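Local structure of mannose-specific lectin 2 chain 1 (Colocasia esculenta, 5T1X) at residues Glu60-Ile63 with Ser69-Trp72. The protein binds mannose as a GNA-related, bulb-type lectin and agglutinates rabbit erythrocytes. Sequence-based numbering, arbitrary orientation.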
loop_
_atom_site.group_PDB
_atom_site.type_symbol
_atom_site.label_atom_id
_atom_site.label_comp_id
_atom_site.label_asym_id
_atom_site.label_seq_id
_atom_site.Cartn_x
_atom_site.Cartn_y
_atom_site.Cartn_z
ATOM N N GLU A 60 -14.384 -0.091 -1.542
ATOM C CA GLU A 60 -14.941 -0.315 -2.862
ATOM C C GLU A 60 -14.387 0.712 -3.843
ATOM O O GLU A 60 -14.425 1.915 -3.562
ATOM C CB GLU A 60 -16.474 -0.226 -2.796
ATOM C CG GLU A 60 -17.191 -0.795 -4.005
ATOM C CD GLU A 60 -18.702 -0.866 -3.857
ATOM O OE1 GLU A 60 -19.260 -0.188 -2.965
ATOM O OE2 GLU A 60 -19.332 -1.612 -4.638
ATOM N N LEU A 61 -13.849 0.242 -4.983
ATOM C CA LEU A 61 -13.411 1.142 -6.059
ATOM C C LEU A 61 -14.651 1.642 -6.797
ATOM O O LEU A 61 -15.550 0.841 -7.066
ATOM C CB LEU A 61 -12.460 0.436 -7.032
ATOM C CG LEU A 61 -11.039 0.178 -6.533
ATOM C CD1 LEU A 61 -10.366 -0.848 -7.403
ATOM C CD2 LEU A 61 -10.201 1.461 -6.520
ATOM N N VAL A 62 -14.731 2.957 -7.093
ATOM C CA VAL A 62 -15.913 3.537 -7.754
ATOM C C VAL A 62 -15.482 4.494 -8.869
ATOM O O VAL A 62 -14.642 5.370 -8.643
ATOM C CB VAL A 62 -16.848 4.269 -6.735
ATOM C CG1 VAL A 62 -18.052 4.915 -7.427
ATOM C CG2 VAL A 62 -17.323 3.336 -5.624
ATOM N N ILE A 63 -16.083 4.337 -10.055
ATOM C CA ILE A 63 -15.914 5.246 -11.187
ATOM C C ILE A 63 -17.174 6.104 -11.236
ATOM O O ILE A 63 -18.281 5.558 -11.247
ATOM C CB ILE A 63 -15.644 4.531 -12.549
ATOM C CG1 ILE A 63 -14.405 3.614 -12.479
ATOM C CG2 ILE A 63 -15.525 5.553 -13.714
ATOM C CD1 ILE A 63 -14.260 2.673 -13.688
ATOM N N SER A 69 -22.472 10.786 -11.040
ATOM C CA SER A 69 -23.222 9.537 -11.195
ATOM C C SER A 69 -22.271 8.347 -11.328
ATOM O O SER A 69 -21.291 8.431 -12.072
ATOM C CB SER A 69 -24.148 9.615 -12.403
ATOM O OG SER A 69 -25.059 10.692 -12.262
ATOM N N THR A 70 -22.565 7.243 -10.611
ATOM C CA THR A 70 -21.742 6.027 -10.605
ATOM C C THR A 70 -21.860 5.306 -11.960
ATOM O O THR A 70 -22.955 5.145 -12.503
ATOM C CB THR A 70 -22.104 5.141 -9.402
ATOM O OG1 THR A 70 -21.909 5.910 -8.216
ATOM C CG2 THR A 70 -21.249 3.879 -9.306
ATOM N N VAL A 71 -20.699 4.903 -12.495
ATOM C CA VAL A 71 -20.519 4.228 -13.782
ATOM C C VAL A 71 -20.134 2.745 -13.554
ATOM O O VAL A 71 -20.577 1.872 -14.302
ATOM C CB VAL A 71 -19.442 4.995 -14.614
ATOM C CG1 VAL A 71 -19.092 4.272 -15.907
ATOM C CG2 VAL A 71 -19.884 6.427 -14.912
ATOM N N TRP A 72 -19.313 2.472 -12.525
ATOM C CA TRP A 72 -18.809 1.132 -12.205
ATOM C C TRP A 72 -18.407 1.061 -10.733
ATOM O O TRP A 72 -17.994 2.074 -10.165
ATOM C CB TRP A 72 -17.598 0.814 -13.122
ATOM C CG TRP A 72 -16.895 -0.495 -12.877
ATOM C CD1 TRP A 72 -17.147 -1.686 -13.490
ATOM C CD2 TRP A 72 -15.769 -0.718 -12.015
ATOM N NE1 TRP A 72 -16.276 -2.649 -13.035
ATOM C CE2 TRP A 72 -15.420 -2.082 -12.124
ATOM C CE3 TRP A 72 -15.048 0.094 -11.121
ATOM C CZ2 TRP A 72 -14.368 -2.650 -11.390
ATOM C CZ3 TRP A 72 -13.997 -0.464 -10.407
ATOM C CH2 TRP A 72 -13.667 -1.820 -10.545
#
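I63 faces both V71 and W72 across the hairpin of strands 61-64 and 70-73, which makes a classic beta bulge at the margin of a four-stranded sheet in the bulb-type lectin domain. The evidence is in the backbone bonds. I63 O accepts V71 N at 2.8 Å, nearly straight at 170°, and W72 N in a weak second bond of 3.5 Å, while I63 N donates to W72 O at 3.0 Å. I63 and W72, an antiparallel hydrogen-bonded pair, put their side chains on one face of the sheet, and there the packing is tight. With CG anti to the backbone N (chi1 176°), the indole reaches along the neighbouring strand: its CE3 lies 3.7 Å from I63 CD1, which approaches obliquely, and its CZ3 edge meets L61 CB near the ring plane. L61 and I63 continue inward onto L53. W72 lies beside W40, probably a mannose-binding residue, and V71 beside C31 of the mannose site, so the bulge borders that site. The T70 side is looser: T70 is exposed, although V62 is buried. The two side chains cross at about a right angle and meet chiefly through V62 CG1, which stands 3.9 Å from T70 CG2.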